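Local coordinates for protein aminotransferase, class I (Staphylococcus aureus, PDB 2O1B) that probably catalyses pyridoxal-phosphate-dependent transfer of amino groups between amino acids and 2-oxo acids, probably acting as an aspartate transaminase, at residues Y116-G121 with I246-L251; V123-C128 with Q273-Y278; C128-G133 with L151-K156; V136-P141 with L184-Y189. All coordinates share one frame; numbering follows the deposited sequence.

Helix 118-129 takes part in contacts 1, 2 and 3 and packs on contact 4. Its N-terminal turn holds the phosphate of pyridoxal-5'-phosphate in contact 1, its middle and far end pack on helix 269-282 in contact 2, and the loop that follows it meets 151-156 in contact 3. Contacts 1 and 2, with centres about 12 Å apart, touch where Ile246 CD1 lies 4.0 Å from Leu275 CD1. Contacts 2 and 3 share Cys128. Contact 4 joins two strands of the central sheet and backs onto the helix: Tyr186 OH is 3.3 Å from Pro126 CD. It returns to the cofactor through Thr188, whose side chain comes within about 4 Å of it.

Contact 1: residues Y116-G121 with I246-L251; sequences YGTKNG and IEIYSL. With PLP (pyridoxal-5'-phosphate), chain B.
Thr118 meets Ile248 and Ser250 through its methyl group, while its backbone N serves the cofactor. The apolar part is tight: Thr118 CG2 sits 3.4 Å from Ile248 CG2 and 3.5 Å from Ser250 CB, both shorter than usual carbon contacts, and the threonine and isoleucine side chains slide past each other in opposite directions. The same methyl, Thr118 CG2, rests 3.3 Å from the carbonyl oxygen Tyr249 O. One turn on, Gly121 brings its backbone up to Ile248 CD1, which spans the gap between strand 245-250 and helix 118-129.

The polar part runs through the phosphate of pyridoxal-5'-phosphate, with no direct hydrogen bond between the segments. PLP O3P accepts from Thr118 N at 2.9 Å and from Ser250 OG at 2.7 Å, so one oxygen ties helix to strand. Ser250 reaches it with OG anti to the backbone N (chi1 177°), and that hydroxyl also pairs with Ser252 N. Next to it, Lys119 N donates to PLP O2P at 3.0 Å, with an angle of 158° at the hydrogen. Lys119 NZ bonds to backbone carbonyls of Thr280 and Asn283 of the second subunit.

Ser252 and Arg261 of the same chain, and Tyr81 of the second subunit, also bond to the cofactor, as in the phosphate cup of related aminotransferases. Backbone N-H groups at the start of a helix, aided by its dipole, probably help to stabilise the phosphate's negative charge, and the methyl packing probably helps to set how helix and strand present their donors.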
loop_
_atom_site.group_PDB
_atom_site.type_symbol
_atom_site.label_atom_id
_atom_site.label_comp_id
_atom_site.label_asym_id
_atom_site.label_seq_id
_atom_site.Cartn_x
_atom_site.Cartn_y
_atom_site.Cartn_z
ATOM N N TYR A 116 1.884 -5.105 -3.316
ATOM C CA TYR A 116 0.786 -5.191 -2.350
ATOM C C TYR A 116 -0.550 -5.139 -3.102
ATOM O O TYR A 116 -1.338 -4.196 -2.942
ATOM C CB TYR A 116 0.884 -4.033 -1.354
ATOM C CG TYR A 116 2.220 -3.955 -0.648
ATOM C CD1 TYR A 116 2.411 -4.577 0.580
ATOM C CD2 TYR A 116 3.297 -3.260 -1.212
ATOM C CE1 TYR A 116 3.638 -4.515 1.239
ATOM C CE2 TYR A 116 4.532 -3.193 -0.564
ATOM C CZ TYR A 116 4.696 -3.828 0.659
ATOM O OH TYR A 116 5.904 -3.769 1.322
ATOM N N GLY A 117 -0.784 -6.161 -3.922
ATOM C CA GLY A 117 -1.816 -6.130 -4.955
ATOM C C GLY A 117 -1.247 -5.339 -6.112
ATOM O O GLY A 117 -0.584 -4.325 -5.892
ATOM N N THR A 118 -1.509 -5.781 -7.341
ATOM C CA THR A 118 -0.900 -5.156 -8.519
ATOM C C THR A 118 -1.365 -3.732 -8.775
ATOM O O THR A 118 -0.611 -2.938 -9.336
ATOM C CB THR A 118 -1.060 -5.988 -9.823
ATOM O OG1 THR A 118 -2.444 -6.103 -10.201
ATOM C CG2 THR A 118 -0.448 -7.364 -9.647
ATOM N N LYS A 119 -2.595 -3.407 -8.379
ATOM C CA LYS A 119 -3.100 -2.044 -8.542
ATOM C C LYS A 119 -2.101 -1.041 -7.951
ATOM O O LYS A 119 -1.730 -0.052 -8.593
ATOM C CB LYS A 119 -4.490 -1.890 -7.917
ATOM C CG LYS A 119 -5.097 -0.498 -8.113
ATOM C CD LYS A 119 -6.385 -0.320 -7.326
ATOM C CE LYS A 119 -6.929 1.106 -7.502
ATOM N NZ LYS A 119 -8.365 1.198 -7.101
ATOM N N ASN A 120 -1.645 -1.326 -6.736
ATOM C CA ASN A 120 -0.682 -0.471 -6.050
ATOM C C ASN A 120 0.613 -0.265 -6.841
ATOM O O ASN A 120 1.138 0.862 -6.897
ATOM C CB ASN A 120 -0.371 -1.040 -4.662
ATOM C CG ASN A 120 0.355 -0.055 -3.773
ATOM O OD1 ASN A 120 -0.211 0.965 -3.345
ATOM N ND2 ASN A 120 1.618 -0.349 -3.484
ATOM N N GLY A 121 1.130 -1.341 -7.439
ATOM C CA GLY A 121 2.364 -1.263 -8.227
ATOM C C GLY A 121 2.173 -0.608 -9.582
ATOM O O GLY A 121 2.999 0.211 -10.012
ATOM N N ILE A 246 8.842 -4.178 -17.934
ATOM C CA ILE A 246 8.521 -5.026 -16.785
ATOM C C ILE A 246 7.154 -5.623 -17.031
ATOM O O ILE A 246 6.345 -5.067 -17.778
ATOM C CB ILE A 246 8.489 -4.260 -15.429
ATOM C CG1 ILE A 246 7.532 -3.059 -15.486
ATOM C CG2 ILE A 246 9.895 -3.857 -15.006
ATOM C CD1 ILE A 246 7.257 -2.407 -14.113
ATOM N N GLU A 247 6.907 -6.766 -16.407
ATOM C CA GLU A 247 5.604 -7.395 -16.449
ATOM C C GLU A 247 5.065 -7.507 -15.035
ATOM O O GLU A 247 5.794 -7.867 -14.118
ATOM C CB GLU A 247 5.730 -8.767 -17.055
ATOM C CG GLU A 247 4.416 -9.413 -17.391
ATOM C CD GLU A 247 4.621 -10.461 -18.418
ATOM O OE1 GLU A 247 5.134 -11.553 -18.061
ATOM O OE2 GLU A 247 4.299 -10.173 -19.586
ATOM N N ILE A 248 3.782 -7.205 -14.866
ATOM C CA ILE A 248 3.154 -7.256 -13.545
ATOM C C ILE A 248 2.123 -8.391 -13.521
ATOM O O ILE A 248 1.273 -8.503 -14.399
ATOM C CB ILE A 248 2.586 -5.885 -13.155
ATOM C CG1 ILE A 248 3.750 -4.959 -12.748
ATOM C CG2 ILE A 248 1.569 -6.016 -12.013
ATOM C CD1 ILE A 248 3.391 -3.546 -12.471
ATOM N N TYR A 249 2.252 -9.255 -12.533
ATOM C CA TYR A 249 1.453 -10.469 -12.436
ATOM C C TYR A 249 0.702 -10.458 -11.113
ATOM O O TYR A 249 1.295 -10.131 -10.082
ATOM C CB TYR A 249 2.368 -11.697 -12.502
ATOM C CG TYR A 249 1.620 -13.002 -12.678
ATOM C CD1 TYR A 249 1.358 -13.509 -13.960
ATOM C CD2 TYR A 249 1.153 -13.726 -11.569
ATOM C CE1 TYR A 249 0.636 -14.701 -14.134
ATOM C CE2 TYR A 249 0.441 -14.918 -11.733
ATOM C CZ TYR A 249 0.179 -15.390 -13.018
ATOM O OH TYR A 249 -0.532 -16.559 -13.179
ATOM N N SER A 250 -0.582 -10.830 -11.142
ATOM C CA SER A 250 -1.426 -10.818 -9.953
ATOM C C SER A 250 -1.850 -12.222 -9.552
ATOM O O SER A 250 -2.123 -13.054 -10.415
ATOM C CB SER A 250 -2.687 -9.979 -10.194
ATOM O OG SER A 250 -3.527 -10.029 -9.052
ATOM N N LEU A 251 -1.909 -12.480 -8.248
ATOM C CA LEU A 251 -2.517 -13.723 -7.731
ATOM C C LEU A 251 -4.048 -13.658 -7.554
ATOM O O LEU A 251 -4.706 -14.674 -7.279
ATOM C CB LEU A 251 -1.850 -14.139 -6.416
ATOM C CG LEU A 251 -0.425 -14.712 -6.480
ATOM C CD1 LEU A 251 0.641 -13.639 -6.637
ATOM C CD2 LEU A 251 -0.143 -15.542 -5.233
HETATM N N1 PLP B . -5.044 -4.843 -14.048
HETATM C C2 PLP B . -6.119 -5.450 -14.670
HETATM C C2A PLP B . -6.184 -5.472 -16.172
HETATM C C3 PLP B . -7.097 -6.055 -13.878
HETATM O O3 PLP B . -8.176 -6.671 -14.444
HETATM C C4 PLP B . -6.985 -6.034 -12.481
HETATM C C4A PLP B . -7.693 -7.112 -11.715
HETATM C C5 PLP B . -5.901 -5.402 -11.868
HETATM C C6 PLP B . -4.928 -4.801 -12.667
HETATM C C5A PLP B . -5.768 -5.338 -10.352
HETATM O O4P PLP B . -5.389 -6.577 -9.784
HETATM P P PLP B . -5.022 -6.689 -8.214
HETATM O O1P PLP B . -6.143 -7.418 -7.492
HETATM O O2P PLP B . -4.862 -5.287 -7.690
HETATM O O3P PLP B . -3.747 -7.476 -8.111
#

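Contact 2: residues V123-C128 with Q273-Y278; sequences VAVPTC and QALKKY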
loop_
_atom_site.group_PDB
_atom_site.type_symbol
_atom_site.label_atom_id
_atom_site.label_comp_id
_atom_site.label_asym_id
_atom_site.label_seq_id
_atom_site.Cartn_x
_atom_site.Cartn_y
_atom_site.Cartn_z
ATOM N N VAL A 123 -0.104 1.626 -10.377
ATOM C CA VAL A 123 -0.289 3.085 -10.240
ATOM C C VAL A 123 0.992 3.793 -9.744
ATOM O O VAL A 123 1.142 5.002 -9.913
ATOM C CB VAL A 123 -1.579 3.499 -9.422
ATOM C CG1 VAL A 123 -2.843 2.787 -9.935
ATOM C CG2 VAL A 123 -1.413 3.244 -7.974
ATOM N N ALA A 124 1.924 3.031 -9.167
ATOM C CA ALA A 124 3.204 3.575 -8.679
ATOM C C ALA A 124 4.235 3.821 -9.787
ATOM O O ALA A 124 5.042 4.763 -9.689
ATOM C CB ALA A 124 3.789 2.678 -7.578
ATOM N N VAL A 125 4.182 3.012 -10.850
ATOM C CA VAL A 125 5.209 3.024 -11.899
ATOM C C VAL A 125 5.547 4.421 -12.422
ATOM O O VAL A 125 6.723 4.754 -12.514
ATOM C CB VAL A 125 4.902 2.068 -13.115
ATOM C CG1 VAL A 125 5.957 2.242 -14.196
ATOM C CG2 VAL A 125 4.868 0.597 -12.686
ATOM N N PRO A 126 4.538 5.239 -12.792
ATOM C CA PRO A 126 4.955 6.546 -13.333
ATOM C C PRO A 126 5.736 7.399 -12.339
ATOM O O PRO A 126 6.700 8.071 -12.728
ATOM C CB PRO A 126 3.627 7.204 -13.693
ATOM C CG PRO A 126 2.679 6.025 -13.909
ATOM C CD PRO A 126 3.071 5.087 -12.837
ATOM N N THR A 127 5.321 7.392 -11.074
ATOM C CA THR A 127 6.017 8.155 -10.032
ATOM C C THR A 127 7.489 7.743 -9.973
ATOM O O THR A 127 8.377 8.596 -9.794
ATOM C CB THR A 127 5.330 7.984 -8.640
ATOM O OG1 THR A 127 4.146 8.789 -8.598
ATOM C CG2 THR A 127 6.239 8.414 -7.497
ATOM N N CYS A 128 7.718 6.440 -10.154
ATOM C CA CYS A 128 9.051 5.842 -10.124
ATOM C C CYS A 128 9.904 6.067 -11.360
ATOM O O CYS A 128 11.128 6.071 -11.258
ATOM C CB CYS A 128 8.946 4.346 -9.889
ATOM S SG CYS A 128 8.176 3.970 -8.339
ATOM N N GLN A 273 14.254 -1.720 -9.824
ATOM C CA GLN A 273 14.972 -1.084 -8.718
ATOM C C GLN A 273 14.289 0.207 -8.263
ATOM O O GLN A 273 14.278 0.496 -7.070
ATOM C CB GLN A 273 16.457 -0.871 -9.035
ATOM C CG GLN A 273 17.305 -2.167 -9.104
ATOM C CD GLN A 273 17.049 -3.146 -7.955
ATOM O OE1 GLN A 273 17.234 -2.818 -6.776
ATOM N NE2 GLN A 273 16.638 -4.362 -8.302
ATOM N N ALA A 274 13.712 0.961 -9.204
ATOM C CA ALA A 274 12.972 2.192 -8.880
ATOM C C ALA A 274 11.717 1.864 -8.066
ATOM O O ALA A 274 11.447 2.500 -7.042
ATOM C CB ALA A 274 12.611 2.964 -10.148
ATOM N N LEU A 275 10.958 0.866 -8.514
ATOM C CA LEU A 275 9.810 0.393 -7.741
ATOM C C LEU A 275 10.205 -0.037 -6.334
ATOM O O LEU A 275 9.565 0.369 -5.370
ATOM C CB LEU A 275 9.108 -0.760 -8.442
ATOM C CG LEU A 275 7.999 -0.402 -9.412
ATOM C CD1 LEU A 275 7.609 -1.643 -10.216
ATOM C CD2 LEU A 275 6.795 0.185 -8.661
ATOM N N LYS A 276 11.254 -0.856 -6.230
ATOM C CA LYS A 276 11.756 -1.325 -4.933
ATOM C C LYS A 276 12.110 -0.132 -4.037
ATOM O O LYS A 276 11.713 -0.084 -2.885
ATOM C CB LYS A 276 12.971 -2.248 -5.108
ATOM C CG LYS A 276 12.649 -3.611 -5.721
ATOM C CD LYS A 276 13.883 -4.490 -5.805
ATOM C CE LYS A 276 14.230 -5.078 -4.431
ATOM N NZ LYS A 276 15.366 -6.042 -4.463
ATOM N N LYS A 277 12.834 0.845 -4.571
ATOM C CA LYS A 277 13.142 2.034 -3.783
ATOM C C LYS A 277 11.866 2.762 -3.320
ATOM O O LYS A 277 11.752 3.187 -2.166
ATOM C CB LYS A 277 14.048 2.997 -4.555
ATOM C CG LYS A 277 14.614 4.065 -3.659
ATOM C CD LYS A 277 15.325 5.150 -4.417
ATOM C CE LYS A 277 15.434 6.389 -3.552
ATOM N NZ LYS A 277 15.860 6.069 -2.159
ATOM N N TYR A 278 10.906 2.902 -4.222
ATOM C CA TYR A 278 9.658 3.573 -3.888
ATOM C C TYR A 278 8.964 2.868 -2.730
ATOM O O TYR A 278 8.462 3.519 -1.811
ATOM C CB TYR A 278 8.732 3.587 -5.099
ATOM C CG TYR A 278 7.383 4.224 -4.841
ATOM C CD1 TYR A 278 6.248 3.442 -4.622
ATOM C CD2 TYR A 278 7.244 5.609 -4.813
ATOM C CE1 TYR A 278 5.007 4.029 -4.401
ATOM C CE2 TYR A 278 6.009 6.199 -4.577
ATOM C CZ TYR A 278 4.899 5.407 -4.377
ATOM O OH TYR A 278 3.680 6.004 -4.160
#
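Cys128, Ala124 and Thr127 pack against Tyr278, Leu275 and Ala274 in a helix-to-helix contact between helix 118-129 and helix 269-282, beside the central sheet and at the subunit interface. The short segments cross almost perpendicularly, at 101°, with axes 9.2 Å apart, and no hydrogen bond links them.

Most of the meeting gathers round Tyr278. A chi1 of 178° carries its CG to the far side of CB from the amide nitrogen, which extends the ring across to the other helix. Cys128 SG comes down near the root of that side chain, 3.3 Å from Tyr278 CB, and lies 4.3 Å from the ring centroid, 41° off the ring normal: an oblique sulfur-aromatic contact. Farther out, two methyls approach the ring obliquely, Ala124 CB at 3.7 Å from Tyr278 CE1 and Thr127 CG2 at 3.7 Å from Tyr278 CE2.

Cys128 CB is 3.9 Å from Ala274 CB, and that methyl also touches the carbonyl oxygen of Cys128. Leu275 reaches in with CD2, which meets both Ala124 CB and Cys128 SG, whereas its CD1 turns to Val125 and on to Ile246 of the sheet.

Across the dimer, Tyr278 packs on Tyr278 of the second subunit and Cys128 on that subunit's Leu26. The attraction between the two helices is probably largely dispersive, since no hydrogen bond crosses and a polarisable sulfur lies beside the aromatic ring.

Contact 3: residues C128-G133 with L151-K156; sequences CVINPG and LLADGK
Pro132 and Gly133 come alongside Asp154 and Gly155 as two turns of backbone, their touching parts 51° apart in direction. CA atoms approach to 4.7 Å at Pro132 and Asp154. One hydrogen bond joins them: Gly133 N donates to Asp154 O at 2.9 Å, almost straight at 174°, though the donor is tilted out of the carbonyl plane. Pro132 CA lies 3.6 Å from Asp154 O in a CA-H...O contact.

That carbonyl is presented by a helix ending. Asp154, with positive phi, is the C-prime residue of a Schellman motif closing helix 146-152, in which Gly155 N returns to Val150 O and Asp154 N to Leu151 O. The chain then enters strand 156-161, outermost at that side of the sheet within this chain, while 128-133 leaves helix 118-129 for strand 135-140, so the contact joins two helix-to-strand connections at the same end of the parallel sheet region.

Ile130 fills the inner side. With CG1 placed between its backbone N and carbonyl carbon (chi1 77°), the side chain lays Ile130 CG1 4.1 Å from Ala153 CB and packs CD1 directly on Gly155 CA at 3.6 Å. Nearer the surface, Pro132 CB packs on Asp154 CB at 4.1 Å, and Lys156 CG passes 3.9 Å from Gly133 O. The carboxylate of Asp154 turns to a salt bridge with Lys25, and Asn131 OD1 accepts from Asn24 N of the second subunit.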
loop_
_atom_site.group_PDB
_atom_site.type_symbol
_atom_site.label_atom_id
_atom_site.label_comp_id
_atom_site.label_asym_id
_atom_site.label_seq_id
_atom_site.Cartn_x
_atom_site.Cartn_y
_atom_site.Cartn_z
ATOM N N CYS A 128 7.718 6.440 -10.154
ATOM C CA CYS A 128 9.051 5.842 -10.124
ATOM C C CYS A 128 9.904 6.067 -11.360
ATOM O O CYS A 128 11.128 6.071 -11.258
ATOM C CB CYS A 128 8.946 4.346 -9.889
ATOM S SG CYS A 128 8.176 3.970 -8.339
ATOM N N VAL A 129 9.270 6.252 -12.518
ATOM C CA VAL A 129 9.962 6.112 -13.795
ATOM C C VAL A 129 9.976 7.377 -14.655
ATOM O O VAL A 129 10.956 7.634 -15.358
ATOM C CB VAL A 129 9.388 4.896 -14.590
ATOM C CG1 VAL A 129 9.529 5.088 -16.076
ATOM C CG2 VAL A 129 10.067 3.622 -14.153
ATOM N N ILE A 130 8.915 8.181 -14.579
ATOM C CA ILE A 130 8.790 9.357 -15.448
ATOM C C ILE A 130 8.980 10.672 -14.702
ATOM O O ILE A 130 8.949 10.710 -13.473
ATOM C CB ILE A 130 7.437 9.354 -16.237
ATOM C CG1 ILE A 130 6.267 9.783 -15.343
ATOM C CG2 ILE A 130 7.172 7.969 -16.877
ATOM C CD1 ILE A 130 5.042 10.263 -16.112
ATOM N N ASN A 131 9.180 11.753 -15.453
ATOM C CA ASN A 131 9.275 13.089 -14.879
ATOM C C ASN A 131 8.106 13.976 -15.340
ATOM O O ASN A 131 7.493 13.694 -16.368
ATOM C CB ASN A 131 10.635 13.713 -15.226
ATOM C CG ASN A 131 11.799 12.940 -14.607
ATOM O OD1 ASN A 131 11.889 12.809 -13.385
ATOM N ND2 ASN A 131 12.676 12.403 -15.454
ATOM N N PRO A 132 7.770 15.034 -14.567
ATOM C CA PRO A 132 6.693 15.950 -14.960
ATOM C C PRO A 132 6.682 16.295 -16.457
ATOM O O PRO A 132 7.726 16.619 -17.019
ATOM C CB PRO A 132 6.991 17.192 -14.128
ATOM C CG PRO A 132 7.571 16.640 -12.875
ATOM C CD PRO A 132 8.354 15.416 -13.266
ATOM N N GLY A 133 5.509 16.192 -17.091
ATOM C CA GLY A 133 5.355 16.513 -18.508
ATOM C C GLY A 133 5.670 15.382 -19.472
ATOM O O GLY A 133 5.495 15.530 -20.685
ATOM N N LEU A 151 -1.246 10.726 -13.591
ATOM C CA LEU A 151 -1.584 12.042 -13.033
ATOM C C LEU A 151 -0.903 12.293 -11.699
ATOM O O LEU A 151 -0.543 13.429 -11.385
ATOM C CB LEU A 151 -3.107 12.218 -12.885
ATOM C CG LEU A 151 -3.946 12.281 -14.158
ATOM C CD1 LEU A 151 -5.420 12.425 -13.834
ATOM C CD2 LEU A 151 -3.504 13.453 -15.068
ATOM N N LEU A 152 -0.736 11.235 -10.910
ATOM C CA LEU A 152 -0.054 11.352 -9.621
ATOM C C LEU A 152 1.423 11.690 -9.793
ATOM O O LEU A 152 2.047 12.197 -8.867
ATOM C CB LEU A 152 -0.204 10.071 -8.793
ATOM C CG LEU A 152 -1.556 9.919 -8.078
ATOM C CD1 LEU A 152 -1.769 8.471 -7.572
ATOM C CD2 LEU A 152 -1.696 10.939 -6.947
ATOM N N ALA A 153 1.961 11.391 -10.976
ATOM C CA ALA A 153 3.351 11.696 -11.326
ATOM C C ALA A 153 3.500 12.921 -12.238
ATOM O O ALA A 153 4.568 13.142 -12.811
ATOM C CB ALA A 153 3.990 10.476 -11.983
ATOM N N ASP A 154 2.433 13.710 -12.370
ATOM C CA ASP A 154 2.393 14.895 -13.249
ATOM C C ASP A 154 2.723 14.586 -14.713
ATOM O O ASP A 154 3.204 15.454 -15.453
ATOM C CB ASP A 154 3.299 16.017 -12.727
ATOM C CG ASP A 154 2.832 16.579 -11.393
ATOM O OD1 ASP A 154 3.429 16.213 -10.357
ATOM O OD2 ASP A 154 1.871 17.385 -11.382
ATOM N N GLY A 155 2.467 13.352 -15.135
ATOM C CA GLY A 155 2.679 12.972 -16.519
ATOM C C GLY A 155 1.501 13.382 -17.373
ATOM O O GLY A 155 0.474 13.826 -16.852
ATOM N N LYS A 156 1.650 13.223 -18.684
ATOM C CA LYS A 156 0.583 13.550 -19.619
ATOM C C LYS A 156 0.053 12.285 -20.296
ATOM O O LYS A 156 0.694 11.724 -21.188
ATOM C CB LYS A 156 1.025 14.626 -20.621
ATOM C CG LYS A 156 1.650 15.850 -19.936
ATOM C CD LYS A 156 1.252 17.174 -20.571
ATOM C CE LYS A 156 0.051 17.806 -19.855
ATOM N NZ LYS A 156 0.411 18.441 -18.543
#

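Contact 4: residues V136-P141 with L184-Y189; sequences VLLPDP and LIYLTY
Leu137 bonds to both Leu184 and Tyr186, straddling Ile185. Its N donates to Leu184 O at 2.9 Å in the carbonyl plane, and its O accepts from Tyr186 N at 3.0 Å, with the donor nearly in line with the carbonyl (171°). Val136 CA adds a CA-H...O contact to Leu184 O at 3.2 Å.

The side chains follow the strand alternation. Leu137 and Ile185 lie side by side on one face, CD1 to CD1 at 3.9 Å. On the other, Val136 and Leu184 run alongside each other, and Val136 CG1, the methyl branch trans to the amide nitrogen (chi1 179°), also meets the edge of the Tyr186 ring in plane, 4.0 Å from CD1. Leu138 CD1 comes obliquely to that ring, 3.6 Å from Tyr186 CD1.

These are neighbouring parallel strands, 12° apart, in the seven-stranded mixed sheet of the large domain of the aminotransferase fold. Past Leu138 the strands separate: CA atoms are 6.6 Å apart at Pro139 and Leu187. Proline has no N-H to offer there, and Pro139 CG instead lies 3.3 Å from Tyr186 O, a buried carbonyl oxygen with no hydrogen-bonding partner in the model.

Farther out, Tyr186 OH bonds to Leu122 O of helix 118-129, and its ring stacks on Tyr146; bond and stack together probably limit the ring's rotation. The hydroxyl of Tyr146 also holds Thr188 OG1, positioning a residue that touches pyridoxal-5'-phosphate. Strand 156-161 flanks 136-141 through backbone bonds, as strand 216-220 lies beyond 184-187.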
loop_
_atom_site.group_PDB
_atom_site.type_symbol
_atom_site.label_atom_id
_atom_site.label_comp_id
_atom_site.label_asym_id
_atom_site.label_seq_id
_atom_site.Cartn_x
_atom_site.Cartn_y
_atom_site.Cartn_z
ATOM N N VAL A 136 2.617 9.474 -21.418
ATOM C CA VAL A 136 2.393 8.060 -21.153
ATOM C C VAL A 136 1.229 7.597 -22.034
ATOM O O VAL A 136 0.141 8.197 -22.005
ATOM C CB VAL A 136 2.075 7.790 -19.656
ATOM C CG1 VAL A 136 1.833 6.316 -19.418
ATOM C CG2 VAL A 136 3.211 8.299 -18.758
ATOM N N LEU A 137 1.468 6.540 -22.813
ATOM C CA LEU A 137 0.435 5.957 -23.676
ATOM C C LEU A 137 -0.403 4.941 -22.916
ATOM O O LEU A 137 0.144 4.028 -22.311
ATOM C CB LEU A 137 1.062 5.310 -24.910
ATOM C CG LEU A 137 1.525 6.330 -25.949
ATOM C CD1 LEU A 137 2.414 5.678 -26.986
ATOM C CD2 LEU A 137 0.303 6.948 -26.617
ATOM N N LEU A 138 -1.726 5.131 -22.966
ATOM C CA LEU A 138 -2.700 4.300 -22.262
ATOM C C LEU A 138 -3.690 3.622 -23.230
ATOM O O LEU A 138 -4.323 4.303 -24.038
ATOM C CB LEU A 138 -3.472 5.178 -21.262
ATOM C CG LEU A 138 -3.037 5.259 -19.785
ATOM C CD1 LEU A 138 -1.568 4.962 -19.497
ATOM C CD2 LEU A 138 -3.466 6.529 -19.094
ATOM N N PRO A 139 -3.850 2.282 -23.137
ATOM C CA PRO A 139 -4.742 1.579 -24.068
ATOM C C PRO A 139 -6.172 2.109 -24.016
ATOM O O PRO A 139 -6.750 2.259 -22.930
ATOM C CB PRO A 139 -4.712 0.127 -23.566
ATOM C CG PRO A 139 -3.479 0.008 -22.795
ATOM C CD PRO A 139 -3.229 1.356 -22.175
ATOM N N ASP A 140 -6.713 2.410 -25.194
ATOM C CA ASP A 140 -8.103 2.836 -25.355
ATOM C C ASP A 140 -8.757 1.925 -26.395
ATOM O O ASP A 140 -8.448 2.043 -27.579
ATOM C CB ASP A 140 -8.136 4.291 -25.819
ATOM C CG ASP A 140 -9.550 4.851 -25.930
ATOM O OD1 ASP A 140 -10.535 4.091 -25.735
ATOM O OD2 ASP A 140 -9.664 6.065 -26.215
ATOM N N PRO A 141 -9.660 1.012 -25.965
ATOM C CA PRO A 141 -10.187 0.835 -24.621
ATOM C C PRO A 141 -9.239 0.021 -23.781
ATOM O O PRO A 141 -8.691 -0.966 -24.250
ATOM C CB PRO A 141 -11.485 0.039 -24.841
ATOM C CG PRO A 141 -11.611 -0.164 -26.332
ATOM C CD PRO A 141 -10.249 0.028 -26.886
ATOM N N LEU A 184 6.664 6.231 -21.220
ATOM C CA LEU A 184 6.055 5.026 -20.684
ATOM C C LEU A 184 4.815 4.627 -21.482
ATOM O O LEU A 184 4.053 5.487 -21.950
ATOM C CB LEU A 184 5.700 5.224 -19.203
ATOM C CG LEU A 184 5.231 4.023 -18.376
ATOM C CD1 LEU A 184 6.333 2.975 -18.202
ATOM C CD2 LEU A 184 4.762 4.509 -17.029
ATOM N N ILE A 185 4.637 3.314 -21.627
ATOM C CA ILE A 185 3.496 2.721 -22.315
ATOM C C ILE A 185 2.926 1.562 -21.505
ATOM O O ILE A 185 3.648 0.641 -21.134
ATOM C CB ILE A 185 3.895 2.191 -23.709
ATOM C CG1 ILE A 185 4.478 3.325 -24.559
ATOM C CG2 ILE A 185 2.694 1.552 -24.418
ATOM C CD1 ILE A 185 4.921 2.887 -25.924
ATOM N N TYR A 186 1.627 1.607 -21.233
ATOM C CA TYR A 186 0.959 0.449 -20.647
ATOM C C TYR A 186 0.396 -0.436 -21.736
ATOM O O TYR A 186 -0.185 0.052 -22.717
ATOM C CB TYR A 186 -0.166 0.871 -19.710
ATOM C CG TYR A 186 0.310 1.385 -18.391
ATOM C CD1 TYR A 186 0.919 2.626 -18.287
ATOM C CD2 TYR A 186 0.149 0.631 -17.231
ATOM C CE1 TYR A 186 1.360 3.108 -17.063
ATOM C CE2 TYR A 186 0.577 1.114 -16.001
ATOM C CZ TYR A 186 1.183 2.349 -15.926
ATOM O OH TYR A 186 1.610 2.834 -14.702
ATOM N N LEU A 187 0.576 -1.740 -21.557
ATOM C CA LEU A 187 -0.041 -2.722 -22.423
ATOM C C LEU A 187 -0.723 -3.727 -21.515
ATOM O O LEU A 187 -0.291 -3.926 -20.388
ATOM C CB LEU A 187 1.002 -3.402 -23.321
ATOM C CG LEU A 187 1.652 -2.504 -24.396
ATOM C CD1 LEU A 187 2.710 -3.243 -25.182
ATOM C CD2 LEU A 187 0.600 -1.900 -25.347
ATOM N N THR A 188 -1.794 -4.336 -22.010
ATOM C CA THR A 188 -2.616 -5.248 -21.220
ATOM C C THR A 188 -3.175 -6.327 -22.135
ATOM O O THR A 188 -4.101 -6.064 -22.903
ATOM C CB THR A 188 -3.819 -4.495 -20.580
ATOM O OG1 THR A 188 -3.416 -3.185 -20.151
ATOM C CG2 THR A 188 -4.393 -5.276 -19.411
ATOM N N TYR A 189 -2.590 -7.522 -22.062
ATOM C CA TYR A 189 -3.045 -8.700 -22.792
ATOM C C TYR A 189 -2.969 -9.938 -21.894
ATOM O O TYR A 189 -1.891 -10.316 -21.440
ATOM C CB TYR A 189 -2.264 -8.902 -24.104
ATOM C CG TYR A 189 -2.461 -7.727 -25.031
ATOM C CD1 TYR A 189 -1.530 -6.693 -25.083
ATOM C CD2 TYR A 189 -3.625 -7.612 -25.796
ATOM C CE1 TYR A 189 -1.731 -5.583 -25.914
ATOM C CE2 TYR A 189 -3.846 -6.514 -26.605
ATOM C CZ TYR A 189 -2.896 -5.507 -26.667
ATOM O OH TYR A 189 -3.121 -4.431 -27.479
#